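Ras GTPase-activating-like protein IQGAP2 (Homo sapiens, PDB 5CJP) binds the GTPase Cdc42 through its GAP-related domain, an association that induces dimerization and probably couples GTPase signalling to IQGAP scaffolding. Local coordinates at residues L11-Q15 with S340-I344; V98-R102 with R236-P240; L127-T131 with R265-S269; I242-D246 with Q258-R264. Numbering follows the deposited sequence.

The four contacts are spread over the helical GAP-related domain and its surroundings, and all lie within reach of Cdc42. Interaction 1, centred about 32 Å from the chain centre, is partly buried, mixes apolar contacts with a hydrogen bond from a side-chain amide to a backbone carbonyl, and adjoins a second IQGAP2 subunit. Interactions 2, 3 and 4 are buried and belong to the Ras-GAP-related region. Interaction 2, centred about 3 Å from the centre of the chain, joins two helices by arginine-to-carbonyl bonding. It shares helix 222-243 with interaction 4, where an arginine bonds the last carbonyl of the helix and a salt bridge forms just beyond it. Interactions 3 and 4 share helix 261-278, but interaction 3 seats an irregular segment on it.

Interaction 1. Residues L11-Q15 with S340-I344; sequences LETYQ and SIEEI
Segment L11-Q15 is one turn and more of helix 7-23, and S340-E343 is extended as part of strand 337-343. The two run nearly antiparallel, their axes at 159° and 7.9 Å apart at closest, and the nearest CA pair is Q15 with S340 at 5.5 Å. L11 points at the strand in a t, p rotamer (chi1 -173°, chi2 75°), which sets CD1 3.4 Å from I341 CG2 and CD2 3.8 Å from E343 CB. I341 answers in m, t, extending CD1 to 4.2 Å from Y14 CB. The strand edge is thereby covered by the helix while S340-E343 pair with an antiparallel strand of the second IQGAP2 subunit, so that the sheet continues across the dimer interface; the Y14 ring turns away from the strand and meets an aromatic ring of Cdc42. Q15 leaves the helix sideways and is extended at chi2 (m, t, chi3 -50°), which brings NE2 to I341 O in a nearly straight hydrogen bond of 2.7 Å (174°). Q15 CB lies 3.4 Å from S340 OG. E342 starts out away from the helix but folds back through chi2 60° and chi3 80°, and its OE2 accepts a 3.2 Å hydrogen bond from E343 N.

Interaction 2. Residues V98-R102 with R236-P240; sequences VSFNR and RYMNP
R102 lays the aliphatic part of its side chain beside the Y237 ring, CG 4.0 Å from Y237 CE1, and sends its guanidinium past the ring to the backbone of the other helix. The arm is extended, t at chi2 and chi3. R102 NH2 donates to Y237 O at 3.1 Å, and R102 NE adds a weak bond to the same Y237 O at 3.4 Å. R102 NH2 also approaches R236 O to 2.6 Å, at a poor angle. Segment 236-240 has a wide pi-type turn at 236-238 and a kink at P240, whose nitrogen has no bond to the preceding turn. The helices cross at -57°, axes 10.1 Å apart, with V98 CA and Y237 CA 5.8 Å from one another. V98, in t, fills the gap, its CG1 3.8 Å from R236 O and 4.5 Å from Y237 CD1. R236 stands where the arginine of the Ras-GAP FLR motif is expected, consistent with R236-P240 belonging to that signature helix of the all-helical fold.

Interaction 3. Residues L127-T131 with R265-S269; sequences LIINT and RNLGS
An irregular segment, L127-T131, between helices 111-123 and 133-139 of the helical GAP domain, runs across one side of helix 261-278 along R265-S269. I129 and N266 are nearest, their CA atoms 5.4 Å apart. The segment is mostly extended (phi/psi -81/140 at I129, -159/101 at N130) and bends at T131 (-82/16), so I129 faces the helix and I128 is turned away from it.

Polar approaches centre on the amide of N266, which is in an m rotamer and reaches the backbone of the segment. As modelled, N266 OD1 is 3.1 Å from L127 O and N266 ND2 2.7 Å from I129 N, but the amide is probably turned over in the model; turned back, it may hydrogen-bond to both. N130 is in t, and its OD1 is bonded to N132 N, just beyond the segment.

Apolar and mixed contacts surround this amide. The L127 side chain packs on it, and the methyl I129 CG2 lies 4.1 Å from S269 OG. I129 also packs on L180 and V183 of helix 167-193, which places the segment between two helices. In R265, t at chi1 and chi2 carries CD to 3.4 Å from I129 O and 3.2 Å from N130 ND2; chi3 of -53° then turns the guanidinium.

Within the helix, the S269 hydroxyl turns back along its own helix, with OG giving a 2.7 Å hydrogen bond to R265 O.

Interaction 4. Residues I242-D246 with Q258-R264; sequences IVAPD and QINSDQR
Every nitrogen of the R264 guanidinium is engaged. Chi1 of -102° and chi2 of -69° swing it to the end of helix 222-243, where R264 NE donates to V243 O at 3.3 Å (164°), satisfying the last helical carbonyl before A244. R264 NH2 forms a salt bridge with D246, at 2.9 Å to both OD1 and OD2, the hydrogen bonds weak at poor angles. Q258 OE1, poorly ordered, accepts from R264 NH1 at 2.9 Å and R264 NH2 at 3.0 Å; it lies 2.8 Å from D246 OD2, both acceptors and so not bonded to each other, but both served by R264 NH2. Q263 OE1 accepts from N260 N at 2.7 Å, at the N-cap position of helix 261-278, while Q263 NE2 is bonded to I122 O. V243 CA lies 6.9 Å from R264 CA. I259 CD1 packs 4.0 Å from P245 CG. The contact ties together the two ends of the loop joining helices 222-243 and 261-278, with P245 against V118 of helix 111-123 and L267.

Interaction 1. Residues L11-Q15 with S340-I344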
loop_
_atom_site.group_PDB
_atom_site.type_symbol
_atom_site.label_atom_id
_atom_site.label_comp_id
_atom_site.label_asym_id
_atom_site.label_seq_id
_atom_site.Cartn_x
_atom_site.Cartn_y
_atom_site.Cartn_z
ATOM N N LEU E 11 -1.667 24.407 8.257
ATOM C CA LEU E 11 -2.551 23.435 7.631
ATOM C C LEU E 11 -2.728 23.813 6.161
ATOM O O LEU E 11 -2.802 22.950 5.281
ATOM C CB LEU E 11 -3.921 23.426 8.325
ATOM C CG LEU E 11 -4.822 22.307 7.801
ATOM C CD1 LEU E 11 -4.340 21.015 8.385
ATOM C CD2 LEU E 11 -6.258 22.541 8.164
ATOM N N GLU E 12 -2.795 25.116 5.917
ATOM C CA GLU E 12 -2.964 25.634 4.571
ATOM C C GLU E 12 -1.702 25.491 3.725
ATOM O O GLU E 12 -1.772 25.406 2.500
ATOM C CB GLU E 12 -3.416 27.097 4.637
ATOM C CG GLU E 12 -4.866 27.255 5.103
ATOM C CD GLU E 12 -5.275 28.700 5.297
ATOM O OE1 GLU E 12 -4.644 29.383 6.130
ATOM O OE2 GLU E 12 -6.226 29.152 4.626
ATOM N N THR E 13 -0.545 25.448 4.373
ATOM C CA THR E 13 0.698 25.291 3.650
ATOM C C THR E 13 0.827 23.807 3.292
ATOM O O THR E 13 1.439 23.446 2.280
ATOM C CB THR E 13 1.896 25.783 4.507
ATOM O OG1 THR E 13 1.686 27.159 4.858
ATOM C CG2 THR E 13 3.211 25.679 3.742
ATOM N N TYR E 14 0.220 22.949 4.107
ATOM C CA TYR E 14 0.257 21.507 3.847
ATOM C C TYR E 14 -0.709 21.144 2.731
ATOM O O TYR E 14 -0.391 20.309 1.883
ATOM C CB TYR E 14 -0.093 20.716 5.109
ATOM C CG TYR E 14 1.116 20.260 5.889
ATOM C CD1 TYR E 14 1.853 19.158 5.473
ATOM C CD2 TYR E 14 1.551 20.960 7.017
ATOM C CE1 TYR E 14 2.996 18.757 6.152
ATOM C CE2 TYR E 14 2.697 20.574 7.710
ATOM C CZ TYR E 14 3.422 19.471 7.273
ATOM O OH TYR E 14 4.582 19.083 7.931
ATOM N N GLN E 15 -1.883 21.772 2.730
ATOM C CA GLN E 15 -2.886 21.516 1.698
ATOM C C GLN E 15 -2.325 21.933 0.335
ATOM O O GLN E 15 -2.566 21.277 -0.681
ATOM C CB GLN E 15 -4.170 22.302 1.995
ATOM C CG GLN E 15 -4.780 22.028 3.363
ATOM C CD GLN E 15 -6.017 22.882 3.631
ATOM O OE1 GLN E 15 -5.990 24.100 3.457
ATOM N NE2 GLN E 15 -7.104 22.244 4.058
ATOM N N SER E 340 -6.469 15.969 -0.088
ATOM C CA SER E 340 -5.863 16.968 0.791
ATOM C C SER E 340 -6.087 16.670 2.292
ATOM O O SER E 340 -6.621 15.622 2.668
ATOM C CB SER E 340 -6.436 18.354 0.415
ATOM O OG SER E 340 -5.694 19.427 0.998
ATOM N N ILE E 341 -5.671 17.602 3.137
ATOM C CA ILE E 341 -5.840 17.497 4.579
ATOM C C ILE E 341 -6.896 18.530 4.953
ATOM O O ILE E 341 -7.082 19.510 4.235
ATOM C CB ILE E 341 -4.562 17.871 5.318
ATOM C CG1 ILE E 341 -3.547 16.756 5.230
ATOM C CG2 ILE E 341 -4.840 18.098 6.781
ATOM C CD1 ILE E 341 -2.254 17.203 5.828
ATOM N N GLU E 342 -7.584 18.311 6.071
ATOM C CA GLU E 342 -8.608 19.236 6.550
ATOM C C GLU E 342 -8.833 19.059 8.050
ATOM O O GLU E 342 -8.782 17.945 8.568
ATOM C CB GLU E 342 -9.928 19.024 5.804
ATOM C CG GLU E 342 -10.943 20.130 6.074
ATOM C CD GLU E 342 -10.437 21.516 5.644
ATOM O OE1 GLU E 342 -10.499 21.812 4.426
ATOM O OE2 GLU E 342 -9.967 22.300 6.516
ATOM N N GLU E 343 -9.061 20.156 8.756
ATOM C CA GLU E 343 -9.286 20.068 10.190
ATOM C C GLU E 343 -10.771 20.271 10.429
ATOM O O GLU E 343 -11.410 21.042 9.720
ATOM C CB GLU E 343 -8.456 21.120 10.929
ATOM C CG GLU E 343 -8.465 20.962 12.445
ATOM C CD GLU E 343 -7.566 21.958 13.159
ATOM O OE1 GLU E 343 -6.327 21.857 13.019
ATOM O OE2 GLU E 343 -8.102 22.845 13.862
ATOM N N ILE E 344 -11.331 19.561 11.405
ATOM C CA ILE E 344 -12.756 19.688 11.686
ATOM C C ILE E 344 -13.057 20.767 12.702
ATOM O O ILE E 344 -12.458 20.806 13.775
ATOM C CB ILE E 344 -13.358 18.358 12.164
ATOM C CG1 ILE E 344 -14.696 18.155 11.466
ATOM C CG2 ILE E 344 -13.563 18.351 13.650
ATOM C CD1 ILE E 344 -14.552 18.123 9.994
#

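Interaction 2. Residues V98-R102 with R236-P240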
loop_
_atom_site.group_PDB
_atom_site.type_symbol
_atom_site.label_atom_id
_atom_site.label_comp_id
_atom_site.label_asym_id
_atom_site.label_seq_id
_atom_site.Cartn_x
_atom_site.Cartn_y
_atom_site.Cartn_z
ATOM N N VAL E 98 19.985 14.537 -11.197
ATOM C CA VAL E 98 20.710 13.303 -10.933
ATOM C C VAL E 98 19.862 12.204 -10.317
ATOM O O VAL E 98 19.918 11.075 -10.773
ATOM C CB VAL E 98 21.928 13.553 -10.025
ATOM C CG1 VAL E 98 22.500 12.228 -9.518
ATOM C CG2 VAL E 98 22.979 14.321 -10.805
ATOM N N SER E 99 19.082 12.525 -9.288
ATOM C CA SER E 99 18.232 11.525 -8.640
ATOM C C SER E 99 17.185 11.001 -9.592
ATOM O O SER E 99 17.003 9.803 -9.727
ATOM C CB SER E 99 17.508 12.104 -7.423
ATOM O OG SER E 99 18.400 12.463 -6.385
ATOM N N PHE E 100 16.490 11.908 -10.256
ATOM C CA PHE E 100 15.450 11.500 -11.177
ATOM C C PHE E 100 15.957 10.545 -12.239
ATOM O O PHE E 100 15.241 9.649 -12.661
ATOM C CB PHE E 100 14.816 12.714 -11.847
ATOM C CG PHE E 100 13.742 12.352 -12.819
ATOM C CD1 PHE E 100 12.494 11.933 -12.367
ATOM C CD2 PHE E 100 14.003 12.347 -14.202
ATOM C CE1 PHE E 100 11.520 11.513 -13.269
ATOM C CE2 PHE E 100 13.032 11.922 -15.116
ATOM C CZ PHE E 100 11.794 11.509 -14.651
ATOM N N ASN E 101 17.196 10.726 -12.673
ATOM C CA ASN E 101 17.737 9.844 -13.691
ATOM C C ASN E 101 18.223 8.497 -13.157
ATOM O O ASN E 101 18.465 7.567 -13.923
ATOM C CB ASN E 101 18.841 10.573 -14.471
ATOM C CG ASN E 101 18.272 11.455 -15.585
ATOM O OD1 ASN E 101 17.733 10.952 -16.564
ATOM N ND2 ASN E 101 18.370 12.759 -15.426
ATOM N N ARG E 102 18.336 8.383 -11.842
ATOM C CA ARG E 102 18.774 7.128 -11.238
ATOM C C ARG E 102 17.661 6.097 -11.207
ATOM O O ARG E 102 17.859 4.941 -11.593
ATOM C CB ARG E 102 19.268 7.344 -9.803
ATOM C CG ARG E 102 20.735 7.636 -9.704
ATOM C CD ARG E 102 21.184 7.896 -8.272
ATOM N NE ARG E 102 22.588 8.286 -8.273
ATOM C CZ ARG E 102 23.075 9.291 -7.555
ATOM N NH1 ARG E 102 22.274 10.004 -6.762
ATOM N NH2 ARG E 102 24.353 9.618 -7.670
ATOM N N ARG E 236 28.985 12.841 -9.816
ATOM C CA ARG E 236 27.658 12.977 -9.269
ATOM C C ARG E 236 26.705 11.822 -9.599
ATOM O O ARG E 236 26.041 11.286 -8.704
ATOM C CB ARG E 236 27.078 14.319 -9.732
ATOM C CG ARG E 236 26.950 15.362 -8.619
ATOM C CD ARG E 236 25.823 14.905 -7.682
ATOM N NE ARG E 236 25.229 15.934 -6.821
ATOM C CZ ARG E 236 25.119 17.221 -7.127
ATOM N NH1 ARG E 236 25.580 17.696 -8.276
ATOM N NH2 ARG E 236 24.491 18.031 -6.290
ATOM N N TYR E 237 26.659 11.408 -10.864
ATOM C CA TYR E 237 25.744 10.354 -11.280
ATOM C C TYR E 237 26.098 8.904 -10.971
ATOM O O TYR E 237 25.350 8.217 -10.284
ATOM C CB TYR E 237 25.458 10.492 -12.778
ATOM C CG TYR E 237 24.504 9.454 -13.336
ATOM C CD1 TYR E 237 23.239 9.250 -12.759
ATOM C CD2 TYR E 237 24.851 8.698 -14.465
ATOM C CE1 TYR E 237 22.346 8.325 -13.293
ATOM C CE2 TYR E 237 23.961 7.764 -15.013
ATOM C CZ TYR E 237 22.711 7.582 -14.423
ATOM O OH TYR E 237 21.823 6.656 -14.958
ATOM N N MET E 238 27.230 8.424 -11.468
ATOM C CA MET E 238 27.574 7.022 -11.243
ATOM C C MET E 238 28.631 6.660 -10.211
ATOM O O MET E 238 28.591 5.564 -9.667
ATOM C CB MET E 238 27.939 6.373 -12.566
ATOM C CG MET E 238 29.173 6.924 -13.218
ATOM S SD MET E 238 29.256 6.180 -14.841
ATOM C CE MET E 238 28.980 7.655 -15.919
ATOM N N ASN E 239 29.571 7.556 -9.930
ATOM C CA ASN E 239 30.609 7.240 -8.958
ATOM C C ASN E 239 29.995 6.816 -7.611
ATOM O O ASN E 239 30.521 5.938 -6.915
ATOM C CB ASN E 239 31.555 8.433 -8.791
ATOM C CG ASN E 239 32.912 8.023 -8.260
ATOM O OD1 ASN E 239 33.476 7.009 -8.676
ATOM N ND2 ASN E 239 33.454 8.816 -7.349
ATOM N N PRO E 240 28.884 7.453 -7.210
ATOM C CA PRO E 240 28.297 7.039 -5.935
ATOM C C PRO E 240 27.766 5.605 -5.989
ATOM O O PRO E 240 27.773 4.894 -4.987
ATOM C CB PRO E 240 27.188 8.066 -5.728
ATOM C CG PRO E 240 27.803 9.312 -6.299
ATOM C CD PRO E 240 28.423 8.806 -7.585
#

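Interaction 3. Residues L127-T131 with R265-S269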
loop_
_atom_site.group_PDB
_atom_site.type_symbol
_atom_site.label_atom_id
_atom_site.label_comp_id
_atom_site.label_asym_id
_atom_site.label_seq_id
_atom_site.Cartn_x
_atom_site.Cartn_y
_atom_site.Cartn_z
ATOM N N LEU E 127 40.394 -10.292 -2.383
ATOM C CA LEU E 127 40.808 -8.956 -2.783
ATOM C C LEU E 127 40.805 -8.011 -1.594
ATOM O O LEU E 127 39.808 -7.887 -0.881
ATOM C CB LEU E 127 39.879 -8.427 -3.865
ATOM C CG LEU E 127 40.202 -7.037 -4.410
ATOM C CD1 LEU E 127 41.577 -7.006 -5.092
ATOM C CD2 LEU E 127 39.120 -6.672 -5.373
ATOM N N ILE E 128 41.941 -7.355 -1.380
ATOM C CA ILE E 128 42.123 -6.423 -0.276
ATOM C C ILE E 128 43.042 -5.315 -0.738
ATOM O O ILE E 128 44.239 -5.322 -0.445
ATOM C CB ILE E 128 42.793 -7.097 0.923
ATOM C CG1 ILE E 128 41.921 -8.234 1.441
ATOM C CG2 ILE E 128 43.009 -6.109 2.034
ATOM C CD1 ILE E 128 42.668 -9.091 2.381
ATOM N N ILE E 129 42.486 -4.362 -1.474
ATOM C CA ILE E 129 43.265 -3.237 -1.954
ATOM C C ILE E 129 43.391 -2.210 -0.822
ATOM O O ILE E 129 42.438 -1.976 -0.064
ATOM C CB ILE E 129 42.583 -2.576 -3.178
ATOM C CG1 ILE E 129 42.428 -3.597 -4.299
ATOM C CG2 ILE E 129 43.408 -1.399 -3.672
ATOM C CD1 ILE E 129 41.495 -3.150 -5.398
ATOM N N ASN E 130 44.573 -1.620 -0.692
ATOM C CA ASN E 130 44.820 -0.603 0.332
ATOM C C ASN E 130 46.014 0.250 -0.071
ATOM O O ASN E 130 47.170 -0.145 0.092
ATOM C CB ASN E 130 45.097 -1.235 1.693
ATOM C CG ASN E 130 44.861 -0.259 2.847
ATOM O OD1 ASN E 130 45.325 0.878 2.829
ATOM N ND2 ASN E 130 44.137 -0.714 3.856
ATOM N N THR E 131 45.717 1.429 -0.596
ATOM C CA THR E 131 46.742 2.349 -1.057
ATOM C C THR E 131 47.370 3.183 0.055
ATOM O O THR E 131 48.040 4.180 -0.217
ATOM C CB THR E 131 46.147 3.290 -2.111
ATOM O OG1 THR E 131 44.939 3.878 -1.605
ATOM C CG2 THR E 131 45.818 2.512 -3.366
ATOM N N ARG E 265 36.554 -0.371 1.023
ATOM C CA ARG E 265 37.866 0.167 0.698
ATOM C C ARG E 265 38.260 -0.179 -0.745
ATOM O O ARG E 265 38.977 0.585 -1.399
ATOM C CB ARG E 265 38.900 -0.367 1.689
ATOM C CG ARG E 265 40.230 0.356 1.658
ATOM C CD ARG E 265 41.184 -0.300 2.621
ATOM N NE ARG E 265 40.595 -0.414 3.950
ATOM C CZ ARG E 265 40.378 0.621 4.760
ATOM N NH1 ARG E 265 40.708 1.848 4.373
ATOM N NH2 ARG E 265 39.829 0.428 5.952
ATOM N N ASN E 266 37.777 -1.321 -1.229
ATOM C CA ASN E 266 38.069 -1.741 -2.595
ATOM C C ASN E 266 37.281 -0.881 -3.579
ATOM O O ASN E 266 37.866 -0.248 -4.457
ATOM C CB ASN E 266 37.728 -3.225 -2.797
ATOM C CG ASN E 266 38.810 -4.163 -2.248
ATOM O OD1 ASN E 266 38.632 -5.380 -2.227
ATOM N ND2 ASN E 266 39.929 -3.599 -1.809
ATOM N N LEU E 267 35.960 -0.849 -3.432
ATOM C CA LEU E 267 35.121 -0.043 -4.317
ATOM C C LEU E 267 35.519 1.419 -4.228
ATOM O O LEU E 267 35.613 2.114 -5.242
ATOM C CB LEU E 267 33.655 -0.196 -3.948
ATOM C CG LEU E 267 33.131 -1.586 -4.256
ATOM C CD1 LEU E 267 31.829 -1.801 -3.519
ATOM C CD2 LEU E 267 32.968 -1.754 -5.778
ATOM N N GLY E 268 35.756 1.864 -2.996
ATOM C CA GLY E 268 36.164 3.234 -2.760
ATOM C C GLY E 268 37.462 3.544 -3.469
ATOM O O GLY E 268 37.620 4.628 -4.031
ATOM N N SER E 269 38.402 2.604 -3.455
ATOM C CA SER E 269 39.673 2.846 -4.130
ATOM C C SER E 269 39.477 2.998 -5.639
ATOM O O SER E 269 40.157 3.797 -6.293
ATOM C CB SER E 269 40.658 1.717 -3.838
ATOM O OG SER E 269 41.140 1.799 -2.507
#

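Interaction 4. Residues I242-D246 with Q258-R264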
loop_
_atom_site.group_PDB
_atom_site.type_symbol
_atom_site.label_atom_id
_atom_site.label_comp_id
_atom_site.label_asym_id
_atom_site.label_seq_id
_atom_site.Cartn_x
_atom_site.Cartn_y
_atom_site.Cartn_z
ATOM N N ILE E 242 29.091 3.184 -7.626
ATOM C CA ILE E 242 30.220 2.283 -7.586
ATOM C C ILE E 242 30.641 2.126 -6.111
ATOM O O ILE E 242 30.860 1.019 -5.628
ATOM C CB ILE E 242 31.386 2.848 -8.414
ATOM C CG1 ILE E 242 31.020 2.823 -9.900
ATOM C CG2 ILE E 242 32.661 2.062 -8.144
ATOM C CD1 ILE E 242 31.945 3.646 -10.731
ATOM N N VAL E 243 30.729 3.244 -5.398
ATOM C CA VAL E 243 31.120 3.251 -3.995
ATOM C C VAL E 243 30.060 2.681 -3.060
ATOM O O VAL E 243 30.380 2.097 -2.027
ATOM C CB VAL E 243 31.456 4.680 -3.548
ATOM C CG1 VAL E 243 31.493 4.768 -2.024
ATOM C CG2 VAL E 243 32.788 5.090 -4.133
ATOM N N ALA E 244 28.796 2.858 -3.408
ATOM C CA ALA E 244 27.729 2.336 -2.565
ATOM C C ALA E 244 26.677 1.604 -3.377
ATOM O O ALA E 244 25.552 2.065 -3.492
ATOM C CB ALA E 244 27.080 3.467 -1.773
ATOM N N PRO E 245 27.036 0.451 -3.959
ATOM C CA PRO E 245 26.069 -0.309 -4.749
ATOM C C PRO E 245 24.928 -0.824 -3.891
ATOM O O PRO E 245 23.858 -1.140 -4.398
ATOM C CB PRO E 245 26.913 -1.437 -5.340
ATOM C CG PRO E 245 28.011 -1.605 -4.345
ATOM C CD PRO E 245 28.362 -0.190 -4.008
ATOM N N ASP E 246 25.154 -0.913 -2.587
ATOM C CA ASP E 246 24.133 -1.393 -1.662
ATOM C C ASP E 246 23.137 -0.291 -1.380
ATOM O O ASP E 246 21.957 -0.551 -1.136
ATOM C CB ASP E 246 24.787 -1.849 -0.360
ATOM C CG ASP E 246 25.709 -0.793 0.228
ATOM O OD1 ASP E 246 26.369 -0.061 -0.543
ATOM O OD2 ASP E 246 25.793 -0.702 1.471
ATOM N N GLN E 258 25.845 -6.592 5.189
ATOM C CA GLN E 258 26.184 -5.480 4.320
ATOM C C GLN E 258 27.656 -5.559 3.923
ATOM O O GLN E 258 28.387 -6.433 4.376
ATOM C CB GLN E 258 25.879 -4.161 5.038
ATOM C CG GLN E 258 25.953 -2.912 4.166
ATOM C CD GLN E 258 27.267 -2.156 4.313
ATOM O OE1 GLN E 258 27.497 -1.150 3.639
ATOM N NE2 GLN E 258 28.132 -2.636 5.201
ATOM N N ILE E 259 28.085 -4.648 3.064
ATOM C CA ILE E 259 29.465 -4.602 2.594
ATOM C C ILE E 259 30.513 -4.554 3.714
ATOM O O ILE E 259 30.346 -3.838 4.698
ATOM C CB ILE E 259 29.620 -3.385 1.670
ATOM C CG1 ILE E 259 28.837 -3.672 0.389
ATOM C CG2 ILE E 259 31.095 -2.992 1.492
ATOM C CD1 ILE E 259 28.759 -2.517 -0.482
ATOM N N ASN E 260 31.593 -5.317 3.553
ATOM C CA ASN E 260 32.687 -5.357 4.528
ATOM C C ASN E 260 33.520 -4.105 4.358
ATOM O O ASN E 260 33.449 -3.438 3.331
ATOM C CB ASN E 260 33.621 -6.548 4.283
ATOM C CG ASN E 260 32.896 -7.868 4.261
ATOM O OD1 ASN E 260 32.301 -8.278 5.253
ATOM N ND2 ASN E 260 32.947 -8.550 3.124
ATOM N N SER E 261 34.331 -3.797 5.357
ATOM C CA SER E 261 35.181 -2.628 5.272
ATOM C C SER E 261 36.145 -2.841 4.112
ATOM O O SER E 261 36.561 -1.895 3.447
ATOM C CB SER E 261 35.970 -2.458 6.568
ATOM O OG SER E 261 35.118 -2.552 7.690
ATOM N N ASP E 262 36.501 -4.097 3.874
ATOM C CA ASP E 262 37.423 -4.436 2.796
ATOM C C ASP E 262 36.788 -4.222 1.425
ATOM O O ASP E 262 37.455 -3.797 0.486
ATOM C CB ASP E 262 37.878 -5.886 2.944
ATOM C CG ASP E 262 38.804 -6.087 4.129
ATOM O OD1 ASP E 262 38.847 -7.222 4.653
ATOM O OD2 ASP E 262 39.493 -5.118 4.527
ATOM N N GLN E 263 35.498 -4.520 1.319
ATOM C CA GLN E 263 34.784 -4.344 0.064
ATOM C C GLN E 263 34.590 -2.853 -0.163
ATOM O O GLN E 263 34.678 -2.371 -1.295
ATOM C CB GLN E 263 33.440 -5.079 0.117
ATOM C CG GLN E 263 33.587 -6.577 0.382
ATOM C CD GLN E 263 32.258 -7.298 0.549
ATOM O OE1 GLN E 263 31.436 -6.924 1.387
ATOM N NE2 GLN E 263 32.048 -8.346 -0.242
ATOM N N ARG E 264 34.343 -2.118 0.920
ATOM C CA ARG E 264 34.175 -0.669 0.848
ATOM C C ARG E 264 35.455 -0.011 0.367
ATOM O O ARG E 264 35.441 0.815 -0.554
ATOM C CB ARG E 264 33.854 -0.095 2.222
ATOM C CG ARG E 264 32.410 0.222 2.421
ATOM C CD ARG E 264 31.971 1.395 1.568
ATOM N NE ARG E 264 30.596 1.183 1.119
ATOM C CZ ARG E 264 29.598 0.811 1.914
ATOM N NH1 ARG E 264 29.818 0.612 3.204
ATOM N NH2 ARG E 264 28.389 0.622 1.415
#